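Local atomic coordinates of putative mandelate racemase/muconate lactonizing enzyme (Bordetella bronchiseptica, PDB entry 3DDM), a protein that is of unknown specific function but belongs to the mandelate racemase/muconate lactonizing enzyme family of the enolase superfamily, with an N-terminal capping domain and a TIM-barrel domain. Residues V15-F20 / H68-V73; P39-E44 / V57-P62; G144-V149 / E357-L362; T268-R273 / A301-C306. The protein carries 1 engineered substitution. One frame throughout, in Å; residues are numbered along the deposited sequence.

Contact 1 (V15-F20 / H68-V73); sequences VRAHVF and HRARLV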
loop_
_atom_site.group_PDB
_atom_site.type_symbol
_atom_site.label_atom_id
_atom_site.label_comp_id
_atom_site.label_asym_id
_atom_site.label_seq_id
_atom_site.Cartn_x
_atom_site.Cartn_y
_atom_site.Cartn_z
ATOM N N VAL A 15 -21.653 -1.618 9.787
ATOM C CA VAL A 15 -20.912 -1.817 8.541
ATOM C C VAL A 15 -20.180 -3.152 8.578
ATOM O O VAL A 15 -19.251 -3.335 9.364
ATOM C CB VAL A 15 -19.879 -0.692 8.331
ATOM C CG1 VAL A 15 -19.128 -0.915 7.036
ATOM C CG2 VAL A 15 -20.568 0.659 8.326
ATOM N N ARG A 16 -20.590 -4.088 7.730
ATOM C CA ARG A 16 -19.948 -5.400 7.715
ATOM C C ARG A 16 -19.332 -5.751 6.373
ATOM O O ARG A 16 -19.811 -5.322 5.320
ATOM C CB ARG A 16 -20.951 -6.488 8.115
ATOM C CG ARG A 16 -21.683 -6.186 9.408
ATOM C CD ARG A 16 -22.465 -7.387 9.939
ATOM N NE ARG A 16 -21.584 -8.461 10.402
ATOM C CZ ARG A 16 -21.976 -9.479 11.169
ATOM N NH1 ARG A 16 -23.245 -9.570 11.569
ATOM N NH2 ARG A 16 -21.094 -10.405 11.537
ATOM N N ALA A 17 -18.259 -6.534 6.422
ATOM C CA ALA A 17 -17.567 -6.966 5.219
ATOM C C ALA A 17 -17.581 -8.485 5.169
ATOM O O ALA A 17 -17.340 -9.141 6.178
ATOM C CB ALA A 17 -16.140 -6.460 5.230
ATOM N N HIS A 18 -17.877 -9.044 4.000
ATOM C CA HIS A 18 -17.906 -10.491 3.848
ATOM C C HIS A 18 -16.934 -10.894 2.767
ATOM O O HIS A 18 -16.929 -10.315 1.678
ATOM C CB HIS A 18 -19.306 -10.968 3.472
ATOM C CG HIS A 18 -20.383 -10.382 4.324
ATOM N ND1 HIS A 18 -21.086 -9.254 3.958
ATOM C CD2 HIS A 18 -20.827 -10.722 5.555
ATOM C CE1 HIS A 18 -21.918 -8.923 4.927
ATOM N NE2 HIS A 18 -21.780 -9.795 5.909
ATOM N N VAL A 19 -16.107 -11.887 3.068
ATOM C CA VAL A 19 -15.126 -12.362 2.107
ATOM C C VAL A 19 -15.555 -13.698 1.514
ATOM O O VAL A 19 -16.133 -14.535 2.198
ATOM C CB VAL A 19 -13.745 -12.539 2.760
ATOM C CG1 VAL A 19 -12.729 -12.946 1.707
ATOM C CG2 VAL A 19 -13.327 -11.250 3.455
ATOM N N PHE A 20 -15.274 -13.879 0.229
ATOM C CA PHE A 20 -15.609 -15.103 -0.481
ATOM C C PHE A 20 -14.445 -15.494 -1.356
ATOM O O PHE A 20 -13.763 -14.632 -1.914
ATOM C CB PHE A 20 -16.842 -14.908 -1.356
ATOM C CG PHE A 20 -18.080 -14.625 -0.583
ATOM C CD1 PHE A 20 -18.471 -13.318 -0.326
ATOM C CD2 PHE A 20 -18.834 -15.666 -0.062
ATOM C CE1 PHE A 20 -19.600 -13.048 0.443
ATOM C CE2 PHE A 20 -19.963 -15.410 0.708
ATOM C CZ PHE A 20 -20.347 -14.095 0.962
ATOM N N HIS A 68 -7.432 -8.793 4.407
ATOM C CA HIS A 68 -6.908 -7.544 4.931
ATOM C C HIS A 68 -7.857 -6.382 4.628
ATOM O O HIS A 68 -8.104 -5.519 5.473
ATOM C CB HIS A 68 -5.533 -7.258 4.318
ATOM C CG HIS A 68 -4.902 -6.000 4.821
ATOM N ND1 HIS A 68 -4.631 -5.787 6.158
ATOM C CD2 HIS A 68 -4.522 -4.873 4.175
ATOM C CE1 HIS A 68 -4.112 -4.582 6.313
ATOM N NE2 HIS A 68 -4.036 -4.006 5.125
ATOM N N ARG A 69 -8.386 -6.368 3.409
ATOM C CA ARG A 69 -9.279 -5.308 2.986
ATOM C C ARG A 69 -10.589 -5.320 3.752
ATOM O O ARG A 69 -11.112 -4.266 4.110
ATOM C CB ARG A 69 -9.503 -5.413 1.484
ATOM C CG ARG A 69 -8.253 -5.024 0.709
ATOM C CD ARG A 69 -8.296 -5.465 -0.746
ATOM N NE ARG A 69 -7.257 -4.789 -1.513
ATOM C CZ ARG A 69 -5.956 -4.919 -1.289
ATOM N NH1 ARG A 69 -5.514 -5.711 -0.317
ATOM N NH2 ARG A 69 -5.092 -4.237 -2.026
ATOM N N ALA A 70 -11.112 -6.511 4.017
ATOM C CA ALA A 70 -12.346 -6.628 4.778
ATOM C C ALA A 70 -12.057 -6.159 6.202
ATOM O O ALA A 70 -12.879 -5.481 6.808
ATOM C CB ALA A 70 -12.834 -8.063 4.774
ATOM N N ARG A 71 -10.883 -6.502 6.731
ATOM C CA ARG A 71 -10.518 -6.070 8.078
ATOM C C ARG A 71 -10.450 -4.550 8.130
ATOM O O ARG A 71 -10.948 -3.934 9.073
ATOM C CB ARG A 71 -9.164 -6.646 8.508
ATOM C CG ARG A 71 -9.188 -8.116 8.896
ATOM C CD ARG A 71 -10.181 -8.384 10.037
ATOM N NE ARG A 71 -9.682 -8.035 11.376
ATOM C CZ ARG A 71 -10.450 -7.937 12.466
ATOM N NH1 ARG A 71 -11.764 -8.154 12.388
ATOM N NH2 ARG A 71 -9.905 -7.634 13.639
ATOM N N LEU A 72 -9.832 -3.943 7.120
ATOM C CA LEU A 72 -9.725 -2.487 7.075
ATOM C C LEU A 72 -11.096 -1.837 7.169
ATOM O O LEU A 72 -11.275 -0.851 7.895
ATOM C CB LEU A 72 -9.044 -2.024 5.782
ATOM C CG LEU A 72 -7.515 -2.119 5.743
ATOM C CD1 LEU A 72 -7.011 -1.574 4.421
ATOM C CD2 LEU A 72 -6.919 -1.342 6.904
ATOM N N VAL A 73 -12.058 -2.392 6.432
ATOM C CA VAL A 73 -13.416 -1.863 6.425
ATOM C C VAL A 73 -14.071 -1.938 7.802
ATOM O O VAL A 73 -14.686 -0.971 8.255
ATOM C CB VAL A 73 -14.301 -2.612 5.399
ATOM C CG1 VAL A 73 -15.773 -2.241 5.586
ATOM C CG2 VAL A 73 -13.854 -2.263 4.000
#

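Contact 2 (P39-E44 / V57-P62); sequences PAVLVE and VWCNFP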
loop_
_atom_site.group_PDB
_atom_site.type_symbol
_atom_site.label_atom_id
_atom_site.label_comp_id
_atom_site.label_asym_id
_atom_site.label_seq_id
_atom_site.Cartn_x
_atom_site.Cartn_y
_atom_site.Cartn_z
ATOM N N PRO A 39 -11.323 -14.350 -5.565
ATOM C CA PRO A 39 -11.710 -13.729 -4.297
ATOM C C PRO A 39 -12.729 -12.615 -4.470
ATOM O O PRO A 39 -12.970 -12.152 -5.574
ATOM C CB PRO A 39 -10.385 -13.202 -3.774
ATOM C CG PRO A 39 -9.764 -12.678 -5.029
ATOM C CD PRO A 39 -10.072 -13.756 -6.072
ATOM N N ALA A 40 -13.322 -12.184 -3.367
ATOM C CA ALA A 40 -14.299 -11.104 -3.401
ATOM C C ALA A 40 -14.581 -10.569 -1.994
ATOM O O ALA A 40 -14.530 -11.311 -1.011
ATOM C CB ALA A 40 -15.585 -11.588 -4.035
ATOM N N VAL A 41 -14.849 -9.272 -1.899
ATOM C CA VAL A 41 -15.176 -8.662 -0.615
ATOM C C VAL A 41 -16.393 -7.782 -0.839
ATOM O O VAL A 41 -16.314 -6.756 -1.514
ATOM C CB VAL A 41 -14.026 -7.793 -0.057
ATOM C CG1 VAL A 41 -14.458 -7.147 1.245
ATOM C CG2 VAL A 41 -12.804 -8.641 0.190
ATOM N N LEU A 42 -17.526 -8.209 -0.298
ATOM C CA LEU A 42 -18.763 -7.451 -0.432
ATOM C C LEU A 42 -19.000 -6.703 0.874
ATOM O O LEU A 42 -18.738 -7.224 1.961
ATOM C CB LEU A 42 -19.936 -8.393 -0.732
ATOM C CG LEU A 42 -19.793 -9.315 -1.959
ATOM C CD1 LEU A 42 -21.067 -10.145 -2.134
ATOM C CD2 LEU A 42 -19.520 -8.491 -3.214
ATOM N N VAL A 43 -19.467 -5.467 0.776
ATOM C CA VAL A 43 -19.727 -4.688 1.980
ATOM C C VAL A 43 -21.170 -4.236 2.022
ATOM O O VAL A 43 -21.765 -3.928 0.982
ATOM C CB VAL A 43 -18.798 -3.458 2.074
ATOM C CG1 VAL A 43 -17.387 -3.908 2.423
ATOM C CG2 VAL A 43 -18.791 -2.708 0.753
ATOM N N GLU A 44 -21.736 -4.233 3.226
ATOM C CA GLU A 44 -23.114 -3.803 3.409
ATOM C C GLU A 44 -23.173 -2.770 4.509
ATOM O O GLU A 44 -22.747 -3.026 5.626
ATOM C CB GLU A 44 -24.020 -4.983 3.770
ATOM C CG GLU A 44 -23.656 -5.700 5.058
ATOM C CD GLU A 44 -24.723 -6.700 5.493
ATOM O OE1 GLU A 44 -25.908 -6.320 5.575
ATOM O OE2 GLU A 44 -24.377 -7.866 5.766
ATOM N N VAL A 57 -15.393 -4.233 -2.717
ATOM C CA VAL A 57 -14.070 -3.648 -2.581
ATOM C C VAL A 57 -13.120 -4.439 -3.465
ATOM O O VAL A 57 -12.950 -5.641 -3.276
ATOM C CB VAL A 57 -13.553 -3.703 -1.130
ATOM C CG1 VAL A 57 -12.141 -3.134 -1.068
ATOM C CG2 VAL A 57 -14.478 -2.923 -0.216
ATOM N N TRP A 58 -12.519 -3.762 -4.440
ATOM C CA TRP A 58 -11.576 -4.395 -5.352
ATOM C C TRP A 58 -10.571 -5.218 -4.552
ATOM O O TRP A 58 -10.071 -4.768 -3.506
ATOM C CB TRP A 58 -10.825 -3.332 -6.148
ATOM C CG TRP A 58 -9.891 -3.907 -7.169
ATOM C CD1 TRP A 58 -10.203 -4.287 -8.447
ATOM C CD2 TRP A 58 -8.502 -4.211 -6.988
ATOM N NE1 TRP A 58 -9.096 -4.810 -9.070
ATOM C CE2 TRP A 58 -8.037 -4.775 -8.200
ATOM C CE3 TRP A 58 -7.605 -4.067 -5.920
ATOM C CZ2 TRP A 58 -6.711 -5.193 -8.374
ATOM C CZ3 TRP A 58 -6.292 -4.484 -6.090
ATOM C CH2 TRP A 58 -5.856 -5.039 -7.311
ATOM N N CYS A 59 -10.262 -6.419 -5.031
ATOM C CA CYS A 59 -9.303 -7.241 -4.310
ATOM C C CYS A 59 -8.696 -8.358 -5.140
ATOM O O CYS A 59 -8.351 -9.410 -4.604
ATOM C CB CYS A 59 -9.961 -7.839 -3.059
ATOM S SG CYS A 59 -11.128 -9.185 -3.396
ATOM N N ASN A 60 -8.546 -8.151 -6.438
ATOM C CA ASN A 60 -7.980 -9.220 -7.253
ATOM C C ASN A 60 -6.549 -9.556 -6.868
ATOM O O ASN A 60 -6.198 -10.723 -6.772
ATOM C CB ASN A 60 -8.066 -8.878 -8.742
ATOM C CG ASN A 60 -9.475 -9.030 -9.285
ATOM O OD1 ASN A 60 -10.107 -10.074 -9.113
ATOM N ND2 ASN A 60 -9.974 -7.988 -9.942
ATOM N N PHE A 61 -5.729 -8.537 -6.634
ATOM C CA PHE A 61 -4.343 -8.759 -6.247
ATOM C C PHE A 61 -3.999 -7.992 -4.973
ATOM O O PHE A 61 -4.571 -6.935 -4.701
ATOM C CB PHE A 61 -3.386 -8.324 -7.366
ATOM C CG PHE A 61 -3.695 -8.924 -8.705
ATOM C CD1 PHE A 61 -4.426 -8.207 -9.653
ATOM C CD2 PHE A 61 -3.263 -10.210 -9.023
ATOM C CE1 PHE A 61 -4.725 -8.762 -10.905
ATOM C CE2 PHE A 61 -3.555 -10.779 -10.272
ATOM C CZ PHE A 61 -4.288 -10.052 -11.215
ATOM N N PRO A 62 -3.093 -8.546 -4.147
ATOM C CA PRO A 62 -2.434 -9.833 -4.396
ATOM C C PRO A 62 -3.472 -10.919 -4.124
ATOM O O PRO A 62 -4.556 -10.610 -3.637
ATOM C CB PRO A 62 -1.295 -9.836 -3.376
ATOM C CG PRO A 62 -1.895 -9.086 -2.224
ATOM C CD PRO A 62 -2.569 -7.918 -2.919
#

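Contact 3 (G144-V149 / E357-L362); sequences GDRIGV and EGRITL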
loop_
_atom_site.group_PDB
_atom_site.type_symbol
_atom_site.label_atom_id
_atom_site.label_comp_id
_atom_site.label_asym_id
_atom_site.label_seq_id
_atom_site.Cartn_x
_atom_site.Cartn_y
_atom_site.Cartn_z
ATOM N N GLY A 144 -30.674 6.935 -19.557
ATOM C CA GLY A 144 -30.899 5.682 -20.258
ATOM C C GLY A 144 -30.305 4.543 -19.447
ATOM O O GLY A 144 -29.573 4.788 -18.485
ATOM N N ASP A 145 -30.600 3.302 -19.832
ATOM C CA ASP A 145 -30.083 2.137 -19.115
ATOM C C ASP A 145 -29.451 1.102 -20.048
ATOM O O ASP A 145 -29.105 0.004 -19.618
ATOM C CB ASP A 145 -31.214 1.474 -18.334
ATOM C CG ASP A 145 -32.212 0.775 -19.248
ATOM O OD1 ASP A 145 -32.566 1.360 -20.298
ATOM O OD2 ASP A 145 -32.646 -0.354 -18.916
ATOM N N ARG A 146 -29.303 1.442 -21.320
ATOM C CA ARG A 146 -28.728 0.505 -22.270
ATOM C C ARG A 146 -27.256 0.822 -22.502
ATOM O O ARG A 146 -26.904 1.954 -22.821
ATOM C CB ARG A 146 -29.515 0.540 -23.593
ATOM C CG ARG A 146 -28.907 -0.296 -24.715
ATOM C CD ARG A 146 -29.941 -0.730 -25.770
ATOM N NE ARG A 146 -30.559 0.377 -26.516
ATOM C CZ ARG A 146 -29.920 1.175 -27.375
ATOM N NH1 ARG A 146 -28.622 1.008 -27.617
ATOM N NH2 ARG A 146 -30.581 2.148 -27.997
ATOM N N ILE A 147 -26.396 -0.178 -22.329
ATOM C CA ILE A 147 -24.969 0.026 -22.524
ATOM C C ILE A 147 -24.307 -1.118 -23.292
ATOM O O ILE A 147 -24.836 -2.222 -23.365
ATOM C CB ILE A 147 -24.236 0.201 -21.166
ATOM C CG1 ILE A 147 -24.258 -1.112 -20.388
ATOM C CG2 ILE A 147 -24.890 1.305 -20.342
ATOM C CD1 ILE A 147 -23.656 -1.003 -18.994
ATOM N N GLY A 148 -23.145 -0.840 -23.871
ATOM C CA GLY A 148 -22.415 -1.864 -24.596
ATOM C C GLY A 148 -21.392 -2.542 -23.685
ATOM O O GLY A 148 -21.031 -1.997 -22.632
ATOM N N VAL A 149 -20.939 -3.730 -24.072
ATOM C CA VAL A 149 -19.950 -4.464 -23.289
ATOM C C VAL A 149 -18.923 -5.121 -24.205
ATOM O O VAL A 149 -19.102 -5.163 -25.432
ATOM C CB VAL A 149 -20.594 -5.582 -22.433
ATOM C CG1 VAL A 149 -21.682 -5.015 -21.567
ATOM C CG2 VAL A 149 -21.146 -6.678 -23.324
ATOM N N GLU A 357 -27.140 -8.810 -28.521
ATOM C CA GLU A 357 -26.466 -7.996 -29.521
ATOM C C GLU A 357 -25.400 -7.139 -28.842
ATOM O O GLU A 357 -25.391 -5.918 -28.948
ATOM C CB GLU A 357 -27.499 -7.125 -30.252
ATOM C CG GLU A 357 -26.924 -6.161 -31.282
ATOM C CD GLU A 357 -26.935 -4.718 -30.795
ATOM O OE1 GLU A 357 -26.346 -3.850 -31.483
ATOM O OE2 GLU A 357 -27.538 -4.460 -29.725
ATOM N N GLY A 358 -24.508 -7.802 -28.122
ATOM C CA GLY A 358 -23.443 -7.101 -27.434
ATOM C C GLY A 358 -23.856 -5.978 -26.498
ATOM O O GLY A 358 -23.013 -5.153 -26.131
ATOM N N ARG A 359 -25.123 -5.928 -26.102
ATOM C CA ARG A 359 -25.571 -4.868 -25.197
ATOM C C ARG A 359 -26.453 -5.362 -24.067
ATOM O O ARG A 359 -27.122 -6.379 -24.183
ATOM C CB ARG A 359 -26.326 -3.783 -25.961
ATOM C CG ARG A 359 -25.506 -3.104 -27.035
ATOM C CD ARG A 359 -26.315 -2.044 -27.733
ATOM N NE ARG A 359 -25.648 -1.561 -28.936
ATOM C CZ ARG A 359 -26.205 -0.728 -29.812
ATOM N NH1 ARG A 359 -25.528 -0.333 -30.889
ATOM N NH2 ARG A 359 -27.444 -0.288 -29.609
ATOM N N ILE A 360 -26.445 -4.635 -22.965
ATOM C CA ILE A 360 -27.264 -5.005 -21.830
ATOM C C ILE A 360 -28.045 -3.777 -21.378
ATOM O O ILE A 360 -27.697 -2.648 -21.730
ATOM C CB ILE A 360 -26.399 -5.526 -20.652
ATOM C CG1 ILE A 360 -25.516 -4.399 -20.106
ATOM C CG2 ILE A 360 -25.532 -6.694 -21.118
ATOM C CD1 ILE A 360 -24.695 -4.783 -18.891
ATOM N N THR A 361 -29.119 -4.007 -20.631
ATOM C CA THR A 361 -29.928 -2.926 -20.096
ATOM C C THR A 361 -30.103 -3.180 -18.606
ATOM O O THR A 361 -30.374 -4.305 -18.172
ATOM C CB THR A 361 -31.292 -2.838 -20.780
ATOM O OG1 THR A 361 -31.919 -4.121 -20.755
ATOM C CG2 THR A 361 -31.134 -2.389 -22.219
ATOM N N LEU A 362 -29.929 -2.122 -17.826
ATOM C CA LEU A 362 -30.015 -2.200 -16.378
ATOM C C LEU A 362 -31.422 -2.278 -15.782
ATOM O O LEU A 362 -31.593 -2.727 -14.640
ATOM C CB LEU A 362 -29.256 -1.013 -15.779
ATOM C CG LEU A 362 -27.810 -0.921 -16.278
ATOM C CD1 LEU A 362 -27.102 0.214 -15.568
ATOM C CD2 LEU A 362 -27.084 -2.253 -16.026
#

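Contact 4 (T268-R273 / A301-C306); sequences TALAAR and AGLRYC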
loop_
_atom_site.group_PDB
_atom_site.type_symbol
_atom_site.label_atom_id
_atom_site.label_comp_id
_atom_site.label_asym_id
_atom_site.label_seq_id
_atom_site.Cartn_x
_atom_site.Cartn_y
_atom_site.Cartn_z
ATOM N N THR A 268 -4.096 15.190 -13.923
ATOM C CA THR A 268 -2.813 15.108 -14.603
ATOM C C THR A 268 -2.958 14.343 -15.912
ATOM O O THR A 268 -2.445 14.768 -16.948
ATOM C CB THR A 268 -1.774 14.394 -13.730
ATOM O OG1 THR A 268 -1.501 15.195 -12.577
ATOM C CG2 THR A 268 -0.484 14.146 -14.511
ATOM N N ALA A 269 -3.653 13.211 -15.857
ATOM C CA ALA A 269 -3.872 12.400 -17.043
ATOM C C ALA A 269 -4.667 13.216 -18.051
ATOM O O ALA A 269 -4.359 13.234 -19.241
ATOM C CB ALA A 269 -4.630 11.135 -16.676
ATOM N N LEU A 270 -5.687 13.904 -17.555
ATOM C CA LEU A 270 -6.545 14.738 -18.384
ATOM C C LEU A 270 -5.754 15.899 -19.003
ATOM O O LEU A 270 -5.920 16.232 -20.180
ATOM C CB LEU A 270 -7.690 15.290 -17.531
ATOM C CG LEU A 270 -9.000 15.551 -18.273
ATOM C CD1 LEU A 270 -9.530 14.244 -18.864
ATOM C CD2 LEU A 270 -10.010 16.159 -17.320
ATOM N N ALA A 271 -4.891 16.507 -18.196
ATOM C CA ALA A 271 -4.072 17.626 -18.636
ATOM C C ALA A 271 -3.172 17.294 -19.823
ATOM O O ALA A 271 -2.827 18.181 -20.605
ATOM C CB ALA A 271 -3.218 18.130 -17.475
ATOM N N ALA A 272 -2.791 16.024 -19.951
ATOM C CA ALA A 272 -1.902 15.588 -21.026
ATOM C C ALA A 272 -2.615 14.992 -22.233
ATOM O O ALA A 272 -2.177 15.166 -23.368
ATOM C CB ALA A 272 -0.896 14.590 -20.482
ATOM N N ARG A 273 -3.708 14.279 -21.992
ATOM C CA ARG A 273 -4.460 13.662 -23.077
ATOM C C ARG A 273 -3.622 12.635 -23.846
ATOM O O ARG A 273 -3.833 12.411 -25.040
ATOM C CB ARG A 273 -4.997 14.741 -24.030
ATOM C CG ARG A 273 -5.842 15.816 -23.338
ATOM C CD ARG A 273 -6.197 16.929 -24.299
ATOM N NE ARG A 273 -7.197 16.495 -25.264
ATOM C CZ ARG A 273 -8.498 16.425 -25.000
ATOM N NH1 ARG A 273 -8.954 16.773 -23.795
ATOM N NH2 ARG A 273 -9.342 15.995 -25.931
ATOM N N ALA A 301 -14.356 16.289 -22.134
ATOM C CA ALA A 301 -13.084 16.676 -22.728
ATOM C C ALA A 301 -12.854 16.031 -24.087
ATOM O O ALA A 301 -11.753 16.112 -24.637
ATOM C CB ALA A 301 -11.947 16.324 -21.788
ATOM N N GLY A 302 -13.880 15.377 -24.625
ATOM C CA GLY A 302 -13.735 14.742 -25.921
ATOM C C GLY A 302 -12.991 13.420 -25.916
ATOM O O GLY A 302 -12.487 12.985 -26.947
ATOM N N LEU A 303 -12.922 12.767 -24.761
ATOM C CA LEU A 303 -12.240 11.484 -24.657
ATOM C C LEU A 303 -13.235 10.376 -24.291
ATOM O O LEU A 303 -14.356 10.665 -23.866
ATOM C CB LEU A 303 -11.144 11.588 -23.605
ATOM C CG LEU A 303 -10.159 12.735 -23.859
ATOM C CD1 LEU A 303 -9.209 12.864 -22.681
ATOM C CD2 LEU A 303 -9.390 12.478 -25.155
ATOM N N ARG A 304 -12.835 9.117 -24.465
ATOM C CA ARG A 304 -13.711 7.983 -24.148
ATOM C C ARG A 304 -13.584 7.514 -22.705
ATOM O O ARG A 304 -12.483 7.465 -22.152
ATOM C CB ARG A 304 -13.401 6.761 -25.017
ATOM C CG ARG A 304 -13.535 6.934 -26.499
ATOM C CD ARG A 304 -13.303 5.605 -27.198
ATOM N NE ARG A 304 -14.345 4.634 -26.881
ATOM C CZ ARG A 304 -14.417 3.415 -27.413
ATOM N NH1 ARG A 304 -13.498 3.016 -28.286
ATOM N NH2 ARG A 304 -15.416 2.601 -27.088
ATOM N N TYR A 305 -14.715 7.153 -22.115
ATOM C CA TYR A 305 -14.749 6.615 -20.767
ATOM C C TYR A 305 -15.240 5.175 -20.902
ATOM O O TYR A 305 -16.427 4.927 -21.120
ATOM C CB TYR A 305 -15.706 7.405 -19.883
ATOM C CG TYR A 305 -16.137 6.640 -18.654
ATOM C CD1 TYR A 305 -15.193 6.109 -17.773
ATOM C CD2 TYR A 305 -17.490 6.442 -18.371
ATOM C CE1 TYR A 305 -15.583 5.398 -16.631
ATOM C CE2 TYR A 305 -17.896 5.732 -17.230
ATOM C CZ TYR A 305 -16.935 5.215 -16.363
ATOM O OH TYR A 305 -17.323 4.544 -15.218
ATOM N N CYS A 306 -14.321 4.221 -20.797
ATOM C CA CYS A 306 -14.669 2.811 -20.917
ATOM C C CYS A 306 -14.230 2.026 -19.700
ATOM O O CYS A 306 -13.095 1.552 -19.631
ATOM C CB CYS A 306 -14.022 2.209 -22.162
ATOM S SG CYS A 306 -14.624 2.927 -23.696
#

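Contact 1 (V15-F20 / H68-V73)
Ala17 faces Ala70 of the helix, and its backbone N is held by a carboxylate of that same helix, donating a hydrogen bond to Glu74 OE2 one turn further on. This bond ties strand to helix just beyond 68-73; between 15-20 and 68-73 themselves the touching groups are methyls. Ala17 CB lies 3.7 Å from Ala70 CB, and the strand and helix axes approach to 7.7 Å, a separation that two such small side chains permit. From the next inward-facing position of the strand, Val19 brings its CG2 branch to 3.5 Å from Ala70 CB. The first torsion selects that branch: CG1 is anti to the backbone N (chi1 -176°), which leaves CG2 beside the N. Ala70 CB is thus touched by both Ala17 and Val19. Val15, Ala17 and Val19, alternate residues of the strand, all direct CB to the helix, so helix 65-81 lies on one face of the three-stranded antiparallel sheet in the enolase-type capping domain. The axes of 68-73 and 15-20 run at 172°, nearly antiparallel, the latter lying on strand 14-23, first of that sheet. Towards the start of 15-20, Val15 and Val73 meet through their CG1 methyls at 3.9 Å, the two side chains crossing at about a right angle. Val73 CG1 is also 4.2 Å from Ala17 CB, bridging two strand positions. Val43 of the neighbouring strand and Ala116 of helix 110-131 add further cover to Val73. Elsewhere on the helix, His68 stacks on His68 of the second subunit, and Arg69 NH2 forms a salt bridge with Glu109 OE2 of that subunit.

Contact 2 (P39-E44 / V57-P62)
Cys59 reaches from the loop 57-62 towards the strand 39-44, and its sulphur makes most of the side-chain contacts at this end. Starting at CB, the nearest methyl across the contact is Val41 CG2, at 4.4 Å. The next atom, SG, is set between the backbone N and the carbonyl carbon of its own residue (chi1 74°) and lies against the strand backbone, 3.7 Å from Ala40 CA. Around the same sulphur stand Val41 CG2 at 4.0 Å and Pro39 CG at 4.1 Å. The ring of Pro39 also approaches the loop backbone, with its CG 3.6 Å from Cys59 O. Further along, Val43 CG1 meets Val57 CG2 at 4.0 Å, these two side chains crossing at about a right angle. One polar bond joins the segments: Val57 N donates to Val41 O at 2.9 Å, with an N-H...O angle of 167°, so it is nearly straight. Helix 65-81 lies over Val41, Val43 and Cys59, through Ala66, Val73 and Arg69 among others. CB of Trp58 leads away from the strand, and its ring makes a cation-pi contact with Lys284. The CA 39-43 and CA 57-60 directions are 174° apart, so the chain after strand 52-56 keeps an antiparallel course beside strand 37-46. The arrangement is that of a beta-hairpin in an enolase-type capping domain, whose exit segment leaves the sheet and meets the barrel loop that follows strand 275-278.

Contact 3 (G144-V149 / E357-L362)
Ile147 and Ile360 form the antiparallel hydrogen-bonded pair at the middle of this ladder, with Ile147 N to Ile360 O and Ile360 N to Ile147 O both 2.9 Å. Leu362 N to Asp145 O, also 2.9 Å, extends the ladder at one end, and the longer Val149 N to Gly358 O bond, 3.3 Å, at the other. Between these bonds lie the non-hydrogen-bonded pairs Arg146 with Thr361 and Gly148 with Arg359.

Apolar contacts occupy the Ile147 and Ile360 face. Each isoleucine holds CG1 between its backbone N and carbonyl carbon (chi1 68° and 66°), which brings Ile147 CG1 to 3.5 Å from Ile360 CG1, the side chains crossing at a slant. Ile360 CD1 lies 4.0 Å from Val149 CG1. Ala320 and Ala324 of helix 313-325 pack on Ile147.

On the other face, Thr361 CG2 rests 3.6 Å from Arg146 CB. The Arg146 and Arg359 guanidiniums have planes 18° apart; their modelled approach is too close for two donors and is doubtful at this resolution. Glu357 OE1 sits above the Arg359 plane, 3.5 Å from NE, a match of charges without a directed N-H, and may temper the positive charge there. Asp145 OD2 bonds Gly363 N.

Strand 359-361 therefore pairs with the first strand of the TIM barrel, 146-154, chiefly through backbone bonds and buried aliphatic groups.

Contact 4 (T268-R273 / A301-C306)
Arg273 grips Ala301 O with both terminal nitrogens, joining the ends of two helices on the outside of the TIM barrel. Ala301 follows helix 287-300, which closes in a Schellman motif: Leu303 N bonds Val298 O and Gly302 N bonds Val299 O, with Gly302 at positive phi (78°). The carbonyl of Ala301 accepts from the arginine. NH2 donates to Ala301 O at 2.7 Å, nearly along the C=O axis, with a C=O...N angle of 174°. NH1 donates to the same oxygen at 3.0 Å, in the carbonyl plane and on a lone pair, though its N-H...O angle of 137° is less straight. The grip is end-on because it uses NH1 and NH2, and the oxygen lies in the guanidinium plane; a carbonyl at a helix C-terminus would be expected to favour a cation there.

Arg273 itself comes just after helix 263-272; its backbone N is satisfied by Ala269 O at 3.0 Å, an acceptor shared with Ala272 N. Further along 301-306, Arg304 NH2 finds its acceptor in Pro332 O.

Apolar groups complete the contact. Leu303 lies over one face of the guanidinium, its CD2 3.6 Å from Arg273 NH2. Leu303 CD1, also over that face, is 4.1 Å from Leu270 CD1, and that same Leu270 methyl stands 4.3 Å from Ala301 CB.

Overall arrangement
Contacts 1 and 2 are buried and belong to the capping domain, where strands 14-23 and 37-46 are neighbours in one sheet, helix 65-81 lies over both, and the two contacts touch. Both reach the second subunit as well. Contact 3 is partly buried and contact 4 is at the surface; they share the barrel sheet, with nearest atoms about 8 Å apart. Contact 4 lies opposite contacts 1 and 2 about the chain's centre. Chemistry follows place: methyl packing in contact 1, a sulphur and one backbone bond in contact 2, a backbone ladder edged by charges in contact 3, and a side-chain grip on a helix-end carbonyl in contact 4.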